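Local atomic coordinates of tailspike protein (PDB entry 6E1R), a protein that probably binds and cleaves capsular polysaccharide on the surface of its Acinetobacter host. Residues 84-89 with 113-118; 90-95 with 118-123; 361-366 with 389-394; 437-442 with 540-545; 469-474 with 482-487. All coordinates share one frame; numbering follows the deposited sequence.

In the fold
The five contacts lie along an elongated, largely beta chain that forms a trimer. Contacts 1 and 2 interleave along the chain and touch, with centres 9 Å apart. They share Arg118 and strand 117-119, and lie where helix 94-106 packs at the start of the parallel coils. Contact 3 follows, joining two later parallel strands, its centre about 50 Å from that of contact 1. Contacts 4 and 5, each centred about 42 Å from contact 3, belong to one antiparallel C-terminal sheet. Contact 5 is nested inside the loop closed by contact 4. Contacts 3 and 5 both touch the second subunit. Along one spike, a helix-packed start, parallel coils and a separate C-terminal sheet domain follow each other.

Contact 1: residues 84-89 with 113-118; sequences CGADPS and VDFDLR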
# COMPACT_ATOMS: atom_id res chain seq x y z
N CYS A 84 -1.06 -21.58 37.96
CA CYS A 84 -2.50 -21.57 38.17
C CYS A 84 -3.10 -22.97 38.22
O CYS A 84 -4.32 -23.12 38.15
CB CYS A 84 -3.19 -20.74 37.09
SG CYS A 84 -2.68 -19.01 37.05
N GLY A 85 -2.27 -24.01 38.32
CA GLY A 85 -2.75 -25.37 38.43
C GLY A 85 -2.55 -26.24 37.21
O GLY A 85 -3.06 -27.37 37.20
N ALA A 86 -1.85 -25.77 36.19
CA ALA A 86 -1.63 -26.56 34.99
C ALA A 86 -0.62 -27.66 35.29
O ALA A 86 0.55 -27.39 35.57
CB ALA A 86 -1.14 -25.67 33.85
N ASP A 87 -1.07 -28.92 35.23
CA ASP A 87 -0.23 -30.05 35.55
C ASP A 87 0.33 -30.64 34.27
O ASP A 87 -0.44 -31.16 33.45
CB ASP A 87 -1.02 -31.10 36.32
CG ASP A 87 -0.15 -32.20 36.89
OD1 ASP A 87 1.09 -32.09 36.80
OD2 ASP A 87 -0.70 -33.18 37.43
N PRO A 88 1.64 -30.57 34.04
CA PRO A 88 2.20 -31.14 32.80
C PRO A 88 1.97 -32.63 32.65
O PRO A 88 1.89 -33.13 31.52
CB PRO A 88 3.69 -30.81 32.90
CG PRO A 88 3.76 -29.63 33.83
CD PRO A 88 2.66 -29.85 34.82
N SER A 89 1.86 -33.37 33.75
CA SER A 89 1.60 -34.80 33.67
C SER A 89 0.13 -35.12 33.45
O SER A 89 -0.20 -36.24 33.05
CB SER A 89 2.09 -35.50 34.94
OG SER A 89 1.58 -34.87 36.10
N VAL A 113 2.19 -18.86 28.73
CA VAL A 113 2.02 -20.30 28.64
C VAL A 113 3.41 -20.90 28.50
O VAL A 113 4.08 -20.72 27.48
CB VAL A 113 1.12 -20.69 27.46
CG1 VAL A 113 0.76 -22.17 27.53
CG2 VAL A 113 -0.14 -19.84 27.44
N ASP A 114 3.85 -21.62 29.54
CA ASP A 114 5.21 -22.12 29.61
C ASP A 114 5.35 -23.58 29.18
O ASP A 114 6.48 -24.05 29.04
CB ASP A 114 5.76 -21.93 31.03
CG ASP A 114 4.78 -22.36 32.10
OD1 ASP A 114 3.57 -22.41 31.81
OD2 ASP A 114 5.22 -22.63 33.23
N PHE A 115 4.24 -24.29 28.98
CA PHE A 115 4.29 -25.61 28.38
C PHE A 115 3.00 -25.84 27.60
O PHE A 115 1.99 -25.17 27.83
CB PHE A 115 4.51 -26.72 29.42
CG PHE A 115 3.30 -27.01 30.27
CD1 PHE A 115 3.02 -26.25 31.39
CD2 PHE A 115 2.46 -28.07 29.95
CE1 PHE A 115 1.92 -26.53 32.17
CE2 PHE A 115 1.35 -28.35 30.73
CZ PHE A 115 1.08 -27.58 31.84
N ASP A 116 3.05 -26.79 26.66
CA ASP A 116 1.92 -27.01 25.77
C ASP A 116 0.72 -27.53 26.55
O ASP A 116 0.84 -28.51 27.30
CB ASP A 116 2.30 -27.98 24.65
CG ASP A 116 3.39 -27.43 23.75
OD1 ASP A 116 3.54 -26.19 23.68
OD2 ASP A 116 4.10 -28.24 23.11
N LEU A 117 -0.42 -26.89 26.36
CA LEU A 117 -1.64 -27.24 27.08
C LEU A 117 -2.56 -28.09 26.22
O LEU A 117 -2.54 -28.01 24.98
CB LEU A 117 -2.38 -25.98 27.53
CG LEU A 117 -1.59 -25.03 28.44
CD1 LEU A 117 -2.46 -23.86 28.88
CD2 LEU A 117 -1.04 -25.77 29.64
N ARG A 118 -3.36 -28.92 26.88
CA ARG A 118 -4.38 -29.74 26.24
C ARG A 118 -5.68 -29.55 27.00
O ARG A 118 -5.72 -29.77 28.22
CB ARG A 118 -3.96 -31.21 26.22
CG ARG A 118 -2.64 -31.47 25.51
CD ARG A 118 -2.30 -32.95 25.48
NE ARG A 118 -3.14 -33.69 24.54
CZ ARG A 118 -2.89 -33.79 23.24
NH1 ARG A 118 -1.83 -33.20 22.71
NH2 ARG A 118 -3.70 -34.49 22.46
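Pro88 sets its CG over the ring of Phe115, and the two side chains cross at about a right angle. Pro88 CG stands 3.9 Å from the centroid of the Phe115 ring and 12° off the ring normal. This is a CH-pi contact over the middle of the face. The opposite face is taken by Leu117 from the same segment. Leu117 CD2 sits 3.5 Å above the Phe115 ring plane, displaced toward the rim. Ala86 comes in from another direction. Its methyl CB meets the edge of the ring, 3.6 Å from Phe115 CZ, close to the ring plane. The loop 84-89 leads into helix 94-106, and residues 113-118 run into strand 117-119 of the right-handed parallel beta-helix expected of such a tailspike. The contact thus packs the loop before the helix onto an early coil. Helix 94-106 also packs here, with Ala96 against Ala86 and Leu97 against Leu117. His93 adds an edge-to-face ring contact with Phe115. Ala86 CB also reaches Leu117 CD2 at 4.2 Å, so Ala86 touches both Phe115 and Leu117. On the far side of the loop, Ser89 OG is hydrogen-bonded to Asp87 OD1 at 2.9 Å, meeting that oxygen from 41° above the carboxylate plane.

Contact 2: residues 90-95 with 118-123; sequences ASDHSA and RVNTTT
Residues 91-94 and 118-121 run 47° apart and come nearest at Ser94 and Val119, with CA atoms 4.6 Å apart. His93 N donates to Arg118 O at 2.7 Å, nearly in line with the carbonyl bond. The edge of the His93 imidazole, at ND1, meets the same residue. Arg118 N points at His93 ND1 over 2.9 Å in a nearly straight bond, 169° at the hydrogen. His93 ND1 also lies 3.1 Å from Arg118 O. It could donate there only if protonated, so the two bonds are alternatives. His93 is the N-cap of helix 94-106. Just before it, Asp92 forms an Asx turn, with OD1 taking Ser94 N from above the carboxylate plane. With CG anti to the backbone N (chi1 -179°), Asp92 brings OD2 to two donors: Ser94 OG on its syn lone pair at 2.6 Å, and Asn120 N at 2.9 Å. Ser94 OG in turn accepts from Thr121 N. A water links Ser91 O to Arg118 NE. Side chains of the helix start thus bind the backbone of residues 118-121. The straight bond to ND1 would fit a neutral His93 with its proton on NE2, which has a weak bond to Asp87 O.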
# COMPACT_ATOMS: atom_id res chain seq x y z
N ALA A 90 -0.77 -34.16 33.68
CA ALA A 90 -2.19 -34.39 33.51
C ALA A 90 -2.59 -34.32 32.04
O ALA A 90 -1.94 -33.65 31.23
CB ALA A 90 -3.00 -33.38 34.32
N SER A 91 -3.67 -35.02 31.71
CA SER A 91 -4.17 -35.05 30.34
C SER A 91 -4.99 -33.82 29.98
O SER A 91 -5.24 -33.60 28.79
CB SER A 91 -5.01 -36.31 30.11
OG SER A 91 -4.24 -37.48 30.31
N ASP A 92 -5.42 -33.03 30.96
CA ASP A 92 -6.26 -31.87 30.69
C ASP A 92 -5.78 -30.68 31.50
O ASP A 92 -5.31 -30.82 32.64
CB ASP A 92 -7.73 -32.15 30.99
CG ASP A 92 -8.62 -30.96 30.68
OD1 ASP A 92 -9.08 -30.30 31.63
OD2 ASP A 92 -8.81 -30.67 29.49
N HIS A 93 -5.91 -29.49 30.91
CA HIS A 93 -5.55 -28.23 31.56
C HIS A 93 -6.65 -27.19 31.42
O HIS A 93 -6.37 -25.99 31.50
CB HIS A 93 -4.23 -27.69 30.99
CG HIS A 93 -3.16 -28.73 30.86
ND1 HIS A 93 -2.97 -29.46 29.70
CD2 HIS A 93 -2.23 -29.18 31.74
CE1 HIS A 93 -1.97 -30.30 29.87
NE2 HIS A 93 -1.50 -30.15 31.10
N SER A 94 -7.90 -27.62 31.22
CA SER A 94 -8.98 -26.68 30.95
C SER A 94 -9.27 -25.79 32.15
O SER A 94 -9.23 -24.56 32.06
CB SER A 94 -10.24 -27.44 30.54
OG SER A 94 -9.97 -28.35 29.48
N ALA A 95 -9.56 -26.40 33.30
CA ALA A 95 -9.86 -25.63 34.50
C ALA A 95 -8.68 -24.77 34.93
O ALA A 95 -8.87 -23.68 35.47
CB ALA A 95 -10.28 -26.56 35.64
N ARG A 118 -3.36 -28.92 26.88
CA ARG A 118 -4.38 -29.74 26.24
C ARG A 118 -5.68 -29.55 27.00
O ARG A 118 -5.72 -29.77 28.22
CB ARG A 118 -3.96 -31.21 26.22
CG ARG A 118 -2.64 -31.47 25.51
CD ARG A 118 -2.30 -32.95 25.48
NE ARG A 118 -3.14 -33.69 24.54
CZ ARG A 118 -2.89 -33.79 23.24
NH1 ARG A 118 -1.83 -33.20 22.71
NH2 ARG A 118 -3.70 -34.49 22.46
N VAL A 119 -6.73 -29.15 26.30
CA VAL A 119 -7.99 -28.75 26.92
C VAL A 119 -9.14 -29.50 26.26
O VAL A 119 -9.14 -29.72 25.05
CB VAL A 119 -8.21 -27.22 26.84
CG1 VAL A 119 -7.14 -26.48 27.63
CG2 VAL A 119 -8.22 -26.75 25.39
N ASN A 120 -10.12 -29.89 27.08
CA ASN A 120 -11.34 -30.52 26.59
C ASN A 120 -12.57 -29.68 26.89
O ASN A 120 -13.68 -30.08 26.51
CB ASN A 120 -11.52 -31.92 27.19
CG ASN A 120 -11.73 -31.90 28.69
OD1 ASN A 120 -11.45 -30.90 29.35
ND2 ASN A 120 -12.23 -33.00 29.23
N THR A 121 -12.40 -28.54 27.56
CA THR A 121 -13.49 -27.62 27.85
C THR A 121 -13.07 -26.22 27.44
O THR A 121 -11.91 -25.84 27.61
CB THR A 121 -13.85 -27.67 29.34
OG1 THR A 121 -14.25 -29.00 29.70
CG2 THR A 121 -14.99 -26.70 29.66
N THR A 122 -14.02 -25.46 26.91
CA THR A 122 -13.72 -24.13 26.39
C THR A 122 -13.34 -23.18 27.52
O THR A 122 -13.63 -23.41 28.70
CB THR A 122 -14.91 -23.56 25.61
OG1 THR A 122 -14.51 -22.35 24.97
CG2 THR A 122 -16.07 -23.28 26.55
N THR A 123 -12.68 -22.09 27.14
CA THR A 123 -12.31 -21.02 28.06
C THR A 123 -12.82 -19.70 27.50
O THR A 123 -12.37 -19.26 26.43
CB THR A 123 -10.79 -20.97 28.26
OG1 THR A 123 -10.23 -22.28 28.08
CG2 THR A 123 -10.45 -20.44 29.63
O HOH W 1 -4.43 -35.28 26.44

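Contact 3: residues 361-366 with 389-394; sequences EGCYGQ and IANHFT
Tyr364 and His392 sit beside each other on neighbouring parallel strands, whose axes approach to 4.7 Å. Backbone hydrogen bonds form the ladder. Gly362 N donates to Ile389 O, His392 N to Cys363 O, Gly365 N to His392 O, and Thr394 N to Gly365 O. One side chain joins the series. Asn391 OD1 takes Cys363 N at 2.8 Å, in the plane of its amide carbonyl. The other end of that amide, ND2, donates to Phe360 O and Ser388 OG, so the group is held from both sides. Among the aromatic contacts, the Tyr364 and His392 rings have planes 40° apart. Tyr364 CE2 approaches His392 CD2 to 3.4 Å. The two residues are paired, so both side chains leave the same face. Both have CG anti to the backbone N, and they run side by side. Phe328 of the second subunit meets both rings. Phe393 lies on the other face, where its CZ touches Cys363 CB at 3.8 Å. Beside Phe393 is Gly365, which brings no side chain. On the face of Tyr364, Glu361 CG lies 4.0 Å from Ile389 CD1, while the Glu361 carboxylate forms a salt bridge with Lys333 of the second subunit. Gly362 and Ala390 both turn the chain with positive phi, at equivalent points of successive coils. Such stacking of like turns and strands, in register, is typical of a parallel beta-helix.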
# COMPACT_ATOMS: atom_id res chain seq x y z
N GLU A 361 -2.78 -4.33 -11.03
CA GLU A 361 -1.68 -3.37 -11.15
C GLU A 361 -0.36 -4.12 -11.00
O GLU A 361 0.04 -4.48 -9.89
CB GLU A 361 -1.83 -2.27 -10.10
CG GLU A 361 -0.89 -1.10 -10.27
CD GLU A 361 -1.05 -0.08 -9.17
OE1 GLU A 361 -2.01 0.73 -9.24
OE2 GLU A 361 -0.24 -0.09 -8.22
N GLY A 362 0.31 -4.35 -12.12
CA GLY A 362 1.62 -4.96 -12.11
C GLY A 362 1.65 -6.42 -11.72
O GLY A 362 2.71 -6.92 -11.32
N CYS A 363 0.53 -7.13 -11.82
CA CYS A 363 0.51 -8.54 -11.46
C CYS A 363 1.34 -9.36 -12.45
O CYS A 363 1.57 -8.97 -13.60
CB CYS A 363 -0.92 -9.06 -11.41
SG CYS A 363 -1.95 -8.25 -10.15
N TYR A 364 1.78 -10.53 -11.99
CA TYR A 364 2.73 -11.35 -12.74
C TYR A 364 2.45 -12.82 -12.47
O TYR A 364 2.38 -13.24 -11.31
CB TYR A 364 4.17 -11.00 -12.34
CG TYR A 364 5.24 -11.70 -13.14
CD1 TYR A 364 5.71 -12.96 -12.76
CD2 TYR A 364 5.82 -11.10 -14.25
CE1 TYR A 364 6.70 -13.60 -13.48
CE2 TYR A 364 6.81 -11.74 -14.97
CZ TYR A 364 7.24 -12.99 -14.58
OH TYR A 364 8.23 -13.62 -15.30
N GLY A 365 2.28 -13.59 -13.54
CA GLY A 365 2.08 -15.02 -13.40
C GLY A 365 1.52 -15.63 -14.67
O GLY A 365 1.52 -15.01 -15.73
N GLN A 366 1.04 -16.86 -14.52
CA GLN A 366 0.50 -17.65 -15.61
C GLN A 366 -0.92 -18.08 -15.25
O GLN A 366 -1.19 -18.46 -14.11
CB GLN A 366 1.38 -18.87 -15.91
CG GLN A 366 0.81 -19.82 -16.95
CD GLN A 366 1.72 -21.01 -17.21
OE1 GLN A 366 1.65 -22.02 -16.51
NE2 GLN A 366 2.58 -20.89 -18.21
N ILE A 389 -2.94 -2.37 -15.70
CA ILE A 389 -1.70 -1.76 -16.16
C ILE A 389 -0.51 -2.62 -15.74
O ILE A 389 -0.48 -3.16 -14.63
CB ILE A 389 -1.54 -0.32 -15.61
CG1 ILE A 389 -1.83 -0.28 -14.11
CG2 ILE A 389 -2.45 0.64 -16.38
CD1 ILE A 389 -1.61 1.08 -13.49
N ALA A 390 0.46 -2.75 -16.65
CA ALA A 390 1.74 -3.39 -16.37
C ALA A 390 1.59 -4.83 -15.91
O ALA A 390 2.43 -5.36 -15.18
CB ALA A 390 2.56 -2.59 -15.36
N ASN A 391 0.52 -5.50 -16.34
CA ASN A 391 0.30 -6.90 -16.00
C ASN A 391 0.97 -7.80 -17.02
O ASN A 391 0.98 -7.51 -18.22
CB ASN A 391 -1.20 -7.21 -15.94
CG ASN A 391 -1.91 -6.43 -14.86
OD1 ASN A 391 -1.48 -6.42 -13.70
ND2 ASN A 391 -3.01 -5.78 -15.22
N HIS A 392 1.54 -8.91 -16.54
CA HIS A 392 2.08 -9.94 -17.41
C HIS A 392 1.40 -11.26 -17.07
O HIS A 392 1.54 -11.77 -15.95
CB HIS A 392 3.60 -10.08 -17.25
CG HIS A 392 4.18 -11.22 -18.04
ND1 HIS A 392 4.10 -11.28 -19.41
CD2 HIS A 392 4.82 -12.34 -17.65
CE1 HIS A 392 4.68 -12.39 -19.83
NE2 HIS A 392 5.13 -13.05 -18.78
N PHE A 393 0.67 -11.81 -18.04
CA PHE A 393 -0.05 -13.06 -17.87
C PHE A 393 0.25 -13.96 -19.06
O PHE A 393 -0.03 -13.59 -20.20
CB PHE A 393 -1.55 -12.83 -17.74
CG PHE A 393 -1.97 -12.27 -16.40
CD1 PHE A 393 -1.48 -12.82 -15.23
CD2 PHE A 393 -2.83 -11.20 -16.32
CE1 PHE A 393 -1.86 -12.32 -14.00
CE2 PHE A 393 -3.21 -10.68 -15.10
CZ PHE A 393 -2.73 -11.24 -13.94
N THR A 394 0.81 -15.13 -18.79
CA THR A 394 0.96 -16.17 -19.80
C THR A 394 -0.24 -17.10 -19.73
O THR A 394 -0.69 -17.46 -18.65
CB THR A 394 2.26 -16.96 -19.60
OG1 THR A 394 2.80 -16.67 -18.31
CG2 THR A 394 3.28 -16.59 -20.66

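Contact 4: residues 437-442 with 540-545; sequences KTINRD and RFAMEV
Thr438 and Met543, a selenomethionine here, form the close-knit half of this antiparallel strand pair. Thr438 N donates to Met543 O at 3.1 Å, and Met543 N returns a bond to Thr438 O. On the same face, Arg441 CG lies 4.0 Å from Met543 SE, the two side chains crossing at about a right angle. Strand 448-455 packs over this face, and Gly450 O takes Arg441 NH1. The ladder then slips by one residue in a beta bulge. Asn440, with positive phi, lies within the bulge. A water fills in, accepting from Asn440 N at 2.7 Å and donating to Phe541 O. Pairing resumes at Arg441 and Phe541, which exchange two backbone bonds. The solvent side carries a charged pair. Arg540 grips Asp442 side-on, with Arg540 NE 2.6 Å from Asp442 OD1 and Arg540 NH2 2.9 Å from Asp442 OD2. The carboxylate and guanidinium planes are only 13° apart. A bend at chi3 of Arg540 accompanies this side-on meeting. Asn440 lies over one face of the guanidinium. The two-point (bidentate) salt bridge fixes how the guanidinium is turned, and the ion pair probably ties the strand ends together at a surface position.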
# COMPACT_ATOMS: atom_id res chain seq x y z
N LYS A 437 -25.70 5.42 -33.66
CA LYS A 437 -26.28 4.37 -34.50
C LYS A 437 -27.79 4.38 -34.34
O LYS A 437 -28.30 4.40 -33.22
CB LYS A 437 -25.72 3.00 -34.10
CG LYS A 437 -26.28 1.82 -34.89
CD LYS A 437 -25.60 1.64 -36.23
CE LYS A 437 -25.82 0.24 -36.77
NZ LYS A 437 -25.25 -0.79 -35.86
N THR A 438 -28.50 4.38 -35.47
CA THR A 438 -29.95 4.25 -35.48
C THR A 438 -30.30 3.13 -36.45
O THR A 438 -29.94 3.20 -37.63
CB THR A 438 -30.63 5.56 -35.88
OG1 THR A 438 -30.06 6.64 -35.12
CG2 THR A 438 -32.12 5.48 -35.59
N ILE A 439 -31.01 2.12 -35.96
CA ILE A 439 -31.36 0.96 -36.78
C ILE A 439 -32.86 0.92 -37.00
O ILE A 439 -33.60 1.75 -36.46
CB ILE A 439 -30.85 -0.34 -36.13
CG1 ILE A 439 -31.57 -0.60 -34.80
CG2 ILE A 439 -29.35 -0.29 -35.93
CD1 ILE A 439 -31.30 -1.97 -34.22
N ASN A 440 -33.31 -0.06 -37.79
CA ASN A 440 -34.73 -0.28 -38.05
C ASN A 440 -35.40 0.96 -38.64
O ASN A 440 -36.54 1.30 -38.31
CB ASN A 440 -35.46 -0.74 -36.78
CG ASN A 440 -34.86 -2.00 -36.19
OD1 ASN A 440 -34.20 -2.77 -36.89
ND2 ASN A 440 -35.08 -2.21 -34.90
N ARG A 441 -34.68 1.64 -39.53
CA ARG A 441 -35.24 2.76 -40.28
C ARG A 441 -35.99 2.20 -41.48
O ARG A 441 -35.40 1.91 -42.52
CB ARG A 441 -34.15 3.74 -40.70
CG ARG A 441 -33.30 4.28 -39.55
CD ARG A 441 -34.11 5.14 -38.58
NE ARG A 441 -34.88 4.35 -37.62
CZ ARG A 441 -35.75 4.85 -36.76
NH1 ARG A 441 -35.98 6.16 -36.73
NH2 ARG A 441 -36.40 4.05 -35.93
N ASP A 442 -37.30 2.02 -41.32
CA ASP A 442 -38.13 1.38 -42.33
C ASP A 442 -38.75 2.44 -43.23
O ASP A 442 -39.42 3.36 -42.75
CB ASP A 442 -39.20 0.52 -41.67
CG ASP A 442 -38.63 -0.46 -40.66
OD1 ASP A 442 -37.52 -0.97 -40.91
OD2 ASP A 442 -39.28 -0.71 -39.63
N ARG A 540 -35.78 -1.67 -44.85
CA ARG A 540 -35.16 -1.38 -43.57
C ARG A 540 -33.70 -0.99 -43.77
O ARG A 540 -32.94 -1.72 -44.41
CB ARG A 540 -35.26 -2.59 -42.63
CG ARG A 540 -34.47 -2.43 -41.35
CD ARG A 540 -34.98 -3.38 -40.28
NE ARG A 540 -36.34 -3.02 -39.88
CZ ARG A 540 -37.02 -3.62 -38.91
NH1 ARG A 540 -36.47 -4.62 -38.23
NH2 ARG A 540 -38.25 -3.22 -38.63
N PHE A 541 -33.32 0.16 -43.21
CA PHE A 541 -31.97 0.69 -43.33
C PHE A 541 -31.46 1.07 -41.95
O PHE A 541 -32.20 1.09 -40.96
CB PHE A 541 -31.93 1.90 -44.27
CG PHE A 541 -32.32 1.58 -45.69
CD1 PHE A 541 -33.66 1.54 -46.07
CD2 PHE A 541 -31.35 1.32 -46.65
CE1 PHE A 541 -34.02 1.24 -47.37
CE2 PHE A 541 -31.71 1.02 -47.95
CZ PHE A 541 -33.04 0.98 -48.31
N ALA A 542 -30.16 1.37 -41.88
CA ALA A 542 -29.52 1.76 -40.63
C ALA A 542 -28.49 2.83 -40.91
O ALA A 542 -27.66 2.68 -41.81
CB ALA A 542 -28.87 0.55 -39.94
N MSE A 543 -28.53 3.91 -40.13
CA MSE A 543 -27.59 5.01 -40.30
C MSE A 543 -26.55 5.05 -39.19
O MSE A 543 -26.79 4.60 -38.07
CB MSE A 543 -28.33 6.35 -40.34
CG MSE A 543 -28.97 6.69 -41.68
SE MSE A 543 -30.48 5.53 -42.14
CE MSE A 543 -31.33 6.67 -43.46
N GLU A 544 -25.37 5.59 -39.51
CA GLU A 544 -24.32 5.85 -38.54
C GLU A 544 -23.85 7.28 -38.75
O GLU A 544 -23.35 7.62 -39.83
CB GLU A 544 -23.16 4.87 -38.69
CG GLU A 544 -23.50 3.45 -38.26
CD GLU A 544 -22.37 2.47 -38.51
OE1 GLU A 544 -21.95 2.32 -39.68
OE2 GLU A 544 -21.89 1.85 -37.53
N VAL A 545 -24.00 8.11 -37.72
CA VAL A 545 -23.72 9.54 -37.81
C VAL A 545 -22.45 9.85 -37.03
O VAL A 545 -22.27 9.36 -35.90
CB VAL A 545 -24.90 10.38 -37.31
CG1 VAL A 545 -24.64 11.86 -37.50
CG2 VAL A 545 -26.19 9.97 -38.01
O HOH W 2 -31.85 -1.69 -39.35

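Contact 5: residues 469-474 with 482-487; sequences LVNAIF and TNSAVY
Thr482 and Ile473 meet near the turn of a beta hairpin formed by strands 465-474 and 484-494. The hairpin belongs to the antiparallel C-terminal sheet. Thr482 CG2 rests 3.8 Å from Ile473 CB and also near Phe474 O, while its OG1 is bonded to Ala479 N within the turn. Asn483 follows. Its O accepts from Phe474 N at 3.2 Å, and its ND2 is hydrogen-bonded to Ser515 O. With OG anti to the backbone N (chi1 174°), Ser484 presents it to Asn471 ND2 at 2.9 Å in a nearly straight bond. The same OG is also bonded to Thr492 OG1 of the second subunit. Asn471 OD1 meets Asn550 ND2 of that subunit, so this side of the hairpin lies at the trimer interface. Ala485 trades backbone bonds with Ala472. Its O takes two donors: Ala472 N, nearly in line, and Asn471 ND2 at 2.9 Å from 62° above the carbonyl plane. Both Asn471 ND2 partners lie in the plane of its amide, which fixes the flat group across the strands. Val486 sits in a non-hydrogen-bonded pair with Asn471, its CG1 3.8 Å from Asn471 ND2. Tyr487 pairs with Val470 on the other face. Its OH bonds to Pro517 O and Phe519 N. The edge of its ring lies near two residues of the first strand, with Tyr487 CE1 4.3 Å from Ala472 CB and Tyr487 CD1 3.7 Å from Val470 O.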
# COMPACT_ATOMS: atom_id res chain seq x y z
N LEU A 469 -21.40 13.40 -40.71
CA LEU A 469 -21.03 12.34 -41.64
C LEU A 469 -21.98 11.17 -41.40
O LEU A 469 -21.94 10.55 -40.34
CB LEU A 469 -19.58 11.92 -41.45
CG LEU A 469 -19.07 10.79 -42.35
CD1 LEU A 469 -19.16 11.19 -43.82
CD2 LEU A 469 -17.65 10.40 -41.98
N VAL A 470 -22.81 10.87 -42.39
CA VAL A 470 -23.82 9.82 -42.28
C VAL A 470 -23.46 8.69 -43.24
O VAL A 470 -23.27 8.93 -44.44
CB VAL A 470 -25.23 10.35 -42.56
CG1 VAL A 470 -26.25 9.24 -42.34
CG2 VAL A 470 -25.54 11.54 -41.68
N ASN A 471 -23.39 7.48 -42.71
CA ASN A 471 -23.19 6.27 -43.52
C ASN A 471 -24.46 5.44 -43.39
O ASN A 471 -24.69 4.80 -42.36
CB ASN A 471 -21.96 5.49 -43.06
CG ASN A 471 -21.68 4.28 -43.93
OD1 ASN A 471 -20.94 3.38 -43.54
ND2 ASN A 471 -22.26 4.26 -45.13
N ALA A 472 -25.27 5.44 -44.44
CA ALA A 472 -26.51 4.68 -44.47
C ALA A 472 -26.28 3.37 -45.22
O ALA A 472 -25.62 3.35 -46.26
CB ALA A 472 -27.63 5.47 -45.14
N ILE A 473 -26.81 2.28 -44.67
CA ILE A 473 -26.66 0.96 -45.25
C ILE A 473 -28.02 0.27 -45.29
O ILE A 473 -28.96 0.66 -44.60
CB ILE A 473 -25.65 0.09 -44.47
CG1 ILE A 473 -26.14 -0.12 -43.03
CG2 ILE A 473 -24.26 0.71 -44.49
CD1 ILE A 473 -25.40 -1.20 -42.29
N PHE A 474 -28.10 -0.76 -46.12
CA PHE A 474 -29.28 -1.61 -46.20
C PHE A 474 -29.20 -2.69 -45.13
O PHE A 474 -28.19 -3.39 -45.03
CB PHE A 474 -29.41 -2.24 -47.59
CG PHE A 474 -30.66 -3.04 -47.78
CD1 PHE A 474 -31.90 -2.47 -47.61
CD2 PHE A 474 -30.58 -4.38 -48.13
CE1 PHE A 474 -33.06 -3.21 -47.79
CE2 PHE A 474 -31.73 -5.13 -48.31
CZ PHE A 474 -32.97 -4.54 -48.14
N THR A 482 -22.68 -5.14 -48.66
CA THR A 482 -23.83 -4.38 -48.20
C THR A 482 -23.90 -3.05 -48.94
O THR A 482 -22.90 -2.34 -49.05
CB THR A 482 -23.74 -4.13 -46.69
OG1 THR A 482 -23.82 -5.38 -45.99
CG2 THR A 482 -24.88 -3.23 -46.23
N ASN A 483 -25.08 -2.73 -49.46
CA ASN A 483 -25.28 -1.44 -50.12
C ASN A 483 -25.04 -0.31 -49.14
O ASN A 483 -25.64 -0.26 -48.06
CB ASN A 483 -26.70 -1.35 -50.69
CG ASN A 483 -26.93 -2.33 -51.83
OD1 ASN A 483 -25.98 -2.79 -52.47
ND2 ASN A 483 -28.19 -2.64 -52.09
N SER A 484 -24.14 0.61 -49.51
CA SER A 484 -23.70 1.66 -48.61
C SER A 484 -23.71 3.01 -49.33
O SER A 484 -23.58 3.08 -50.56
CB SER A 484 -22.29 1.38 -48.07
OG SER A 484 -21.80 2.47 -47.31
N ALA A 485 -23.88 4.07 -48.55
CA ALA A 485 -23.84 5.43 -49.05
C ALA A 485 -23.38 6.35 -47.93
O ALA A 485 -23.76 6.16 -46.77
CB ALA A 485 -25.19 5.88 -49.60
N VAL A 486 -22.57 7.35 -48.28
CA VAL A 486 -22.04 8.30 -47.32
C VAL A 486 -22.51 9.70 -47.70
O VAL A 486 -22.61 10.02 -48.89
CB VAL A 486 -20.50 8.24 -47.23
CG1 VAL A 486 -20.06 6.88 -46.72
CG2 VAL A 486 -19.87 8.54 -48.58
N TYR A 487 -22.82 10.51 -46.70
CA TYR A 487 -23.31 11.86 -46.91
C TYR A 487 -22.56 12.81 -45.98
O TYR A 487 -22.32 12.49 -44.82
CB TYR A 487 -24.82 11.96 -46.64
CG TYR A 487 -25.65 10.98 -47.43
CD1 TYR A 487 -25.84 9.68 -46.98
CD2 TYR A 487 -26.26 11.36 -48.62
CE1 TYR A 487 -26.61 8.78 -47.70
CE2 TYR A 487 -27.03 10.46 -49.35
CZ TYR A 487 -27.20 9.18 -48.88
OH TYR A 487 -27.96 8.28 -49.59